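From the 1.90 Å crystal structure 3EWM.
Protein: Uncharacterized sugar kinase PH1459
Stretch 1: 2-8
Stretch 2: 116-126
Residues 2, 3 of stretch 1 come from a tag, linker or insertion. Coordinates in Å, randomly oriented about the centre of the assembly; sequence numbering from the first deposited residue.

Stretch 1 2-8: SLIASIG
Stretch 2 116-126: DINWDIVEEAK

A strand packs well against a helix when its alternating side chains offer one apolar face, and a single backbone hydrogen bond can then fix the register. This sugar kinase segment pair is a compact example. Residues through Ile7 run as an extended strand (phi near -105 to -135°, psi 122 to 144°), and helix 119-124 crosses it at -127°, with axes 8.1 Å apart at closest approach. Leu3, Ala5 and Ile7 point CA-to-CB toward the second stretch, whereas Ile4 points away.

Leu3, a tag residue, is the most heavily covered, contributing 109 of the 377 Å² buried. With chi1 t (168°) and chi2 p (69°), its CD2 lies 3.6 Å from Ile121 O, 3.9 Å from Glu124 CB and 4.2 Å from Ala125 CB. Its backbone sets the register: the CA atoms of Leu3 and Ala125 are 4.7 Å apart, and Lys126 N donates to Leu3 O at 2.9 Å and 150°. Ala125 CA also approaches Leu3 O at 3.6 Å in a CA-H...O contact. Ala125 leaves helical angles (-63/135°). Lys126, mm at chi1 and chi2 and then tt, is held by its backbone while its side-chain end leads away, suiting an exposed lysine.

Small residues permit the close approach beyond: Ala5 CB meets Ala125 CB at 3.7 Å and Ile121 CG2 (chi1 m, chi2 t) at 4.2 Å. Farther along, extended Ile7 (tt) brings CD1 to 3.9 Å from Ile117 CD1 (mm). At the helix start, Asn118 (chi1 t) caps through OD1, accepting from Ile121 N at 3.0 Å.

Two waters bridge the exposed margin. One accepts from Ser2 N (3.2 Å), of the tag, and donates to Glu124 OE2 (2.6 Å); the other donates to Glu124 O (2.4 Å) and accepts weakly from Leu3 N (3.2 Å).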

# COMPACT_ATOMS: atom_id res chain seq x y z
N SER A 2 12.62 30.78 14.48
CA SER A 2 13.18 29.48 14.98
C SER A 2 12.35 28.33 14.42
O SER A 2 11.16 28.18 14.71
CB SER A 2 13.22 29.46 16.50
OG SER A 2 13.85 30.64 17.00
N LEU A 3 13.01 27.53 13.59
CA LEU A 3 12.36 26.47 12.85
C LEU A 3 13.06 25.17 13.15
O LEU A 3 14.28 25.10 13.25
CB LEU A 3 12.41 26.77 11.34
CG LEU A 3 12.03 25.65 10.35
CD1 LEU A 3 10.54 25.33 10.42
CD2 LEU A 3 12.46 25.96 8.92
N ILE A 4 12.25 24.13 13.35
CA ILE A 4 12.74 22.77 13.31
C ILE A 4 12.22 22.07 12.05
O ILE A 4 11.01 22.01 11.82
CB ILE A 4 12.36 21.99 14.58
CG1 ILE A 4 13.00 22.67 15.80
CG2 ILE A 4 12.80 20.53 14.43
CD1 ILE A 4 12.54 22.12 17.16
N ALA A 5 13.13 21.59 11.22
CA ALA A 5 12.75 20.91 9.98
C ALA A 5 12.95 19.43 10.16
O ALA A 5 14.00 19.00 10.63
CB ALA A 5 13.56 21.42 8.80
N SER A 6 11.95 18.65 9.77
CA SER A 6 12.12 17.22 9.74
C SER A 6 12.16 16.75 8.30
O SER A 6 11.51 17.33 7.42
CB SER A 6 10.99 16.52 10.50
OG SER A 6 10.97 16.97 11.85
N ILE A 7 12.97 15.74 8.05
CA ILE A 7 13.08 15.23 6.70
C ILE A 7 13.05 13.72 6.73
O ILE A 7 13.76 13.09 7.49
CB ILE A 7 14.34 15.77 5.92
CG1 ILE A 7 14.40 15.16 4.50
CG2 ILE A 7 15.66 15.55 6.69
CD1 ILE A 7 15.53 15.73 3.63
N GLY A 8 12.19 13.16 5.89
CA GLY A 8 12.13 11.71 5.75
C GLY A 8 10.73 11.26 5.38
O GLY A 8 9.99 11.99 4.73
N ASP A 116 14.11 17.85 -5.22
CA ASP A 116 12.91 17.82 -4.38
C ASP A 116 13.09 18.56 -3.06
O ASP A 116 12.13 18.74 -2.30
CB ASP A 116 12.47 16.38 -4.10
CG ASP A 116 12.12 15.61 -5.36
OD1 ASP A 116 11.58 16.22 -6.30
OD2 ASP A 116 12.40 14.39 -5.41
N ILE A 117 14.32 18.96 -2.78
CA ILE A 117 14.64 19.57 -1.49
C ILE A 117 14.44 21.05 -1.56
O ILE A 117 15.00 21.75 -2.44
CB ILE A 117 16.10 19.23 -1.04
CG1 ILE A 117 16.31 17.71 -1.01
CG2 ILE A 117 16.44 19.94 0.31
CD1 ILE A 117 15.32 16.95 -0.09
N ASN A 118 13.63 21.54 -0.64
CA ASN A 118 13.49 22.95 -0.44
C ASN A 118 14.67 23.40 0.41
O ASN A 118 14.69 23.25 1.63
CB ASN A 118 12.15 23.28 0.23
CG ASN A 118 11.86 24.77 0.23
OD1 ASN A 118 12.70 25.57 0.61
ND2 ASN A 118 10.66 25.14 -0.20
N TRP A 119 15.66 23.96 -0.25
CA TRP A 119 16.90 24.34 0.41
C TRP A 119 16.72 25.54 1.29
O TRP A 119 17.45 25.73 2.24
CB TRP A 119 17.97 24.59 -0.63
CG TRP A 119 18.27 23.35 -1.36
CD1 TRP A 119 17.93 23.05 -2.65
CD2 TRP A 119 18.97 22.22 -0.85
NE1 TRP A 119 18.38 21.80 -2.97
CE2 TRP A 119 19.02 21.26 -1.89
CE3 TRP A 119 19.56 21.92 0.38
CZ2 TRP A 119 19.64 20.02 -1.73
CZ3 TRP A 119 20.18 20.69 0.54
CH2 TRP A 119 20.22 19.76 -0.51
N ASP A 120 15.72 26.35 0.98
CA ASP A 120 15.40 27.49 1.82
C ASP A 120 14.95 27.02 3.19
O ASP A 120 15.41 27.53 4.21
CB ASP A 120 14.32 28.34 1.18
CG ASP A 120 14.88 29.35 0.20
OD1 ASP A 120 16.13 29.45 0.02
OD2 ASP A 120 14.04 30.07 -0.37
N ILE A 121 14.05 26.05 3.20
CA ILE A 121 13.59 25.46 4.46
C ILE A 121 14.76 24.85 5.25
O ILE A 121 14.92 25.13 6.44
CB ILE A 121 12.44 24.44 4.22
CG1 ILE A 121 11.18 25.18 3.80
CG2 ILE A 121 12.19 23.59 5.49
CD1 ILE A 121 10.08 24.30 3.20
N VAL A 122 15.58 24.04 4.59
CA VAL A 122 16.71 23.42 5.29
C VAL A 122 17.71 24.48 5.82
O VAL A 122 18.26 24.33 6.90
CB VAL A 122 17.43 22.27 4.49
CG1 VAL A 122 16.50 21.62 3.46
CG2 VAL A 122 18.72 22.73 3.85
N GLU A 123 17.93 25.55 5.06
CA GLU A 123 18.84 26.60 5.51
C GLU A 123 18.28 27.45 6.65
O GLU A 123 19.03 27.99 7.46
CB GLU A 123 19.33 27.46 4.35
CG GLU A 123 20.39 26.74 3.50
CD GLU A 123 21.06 27.63 2.47
OE1 GLU A 123 20.63 28.79 2.27
OE2 GLU A 123 22.03 27.15 1.85
N GLU A 124 16.95 27.55 6.71
CA GLU A 124 16.29 28.29 7.76
C GLU A 124 16.33 27.54 9.09
O GLU A 124 16.38 28.15 10.16
CB GLU A 124 14.84 28.58 7.37
CG GLU A 124 14.14 29.56 8.32
CD GLU A 124 12.66 29.76 8.02
OE1 GLU A 124 12.18 29.31 6.94
OE2 GLU A 124 11.97 30.39 8.87
N ALA A 125 16.30 26.21 9.01
CA ALA A 125 16.15 25.38 10.21
C ALA A 125 17.31 25.56 11.18
O ALA A 125 18.47 25.57 10.77
CB ALA A 125 16.02 23.92 9.82
N LYS A 126 16.98 25.69 12.46
CA LYS A 126 18.00 25.64 13.51
C LYS A 126 18.32 24.20 13.89
O LYS A 126 19.44 23.88 14.29
CB LYS A 126 17.52 26.42 14.74
CG LYS A 126 17.28 27.90 14.48
CD LYS A 126 18.55 28.63 14.10
CE LYS A 126 18.29 30.14 14.04
NZ LYS A 126 19.48 30.88 13.57
O HOH W 1 12.84 30.57 11.28
O HOH W 2 15.15 29.26 11.95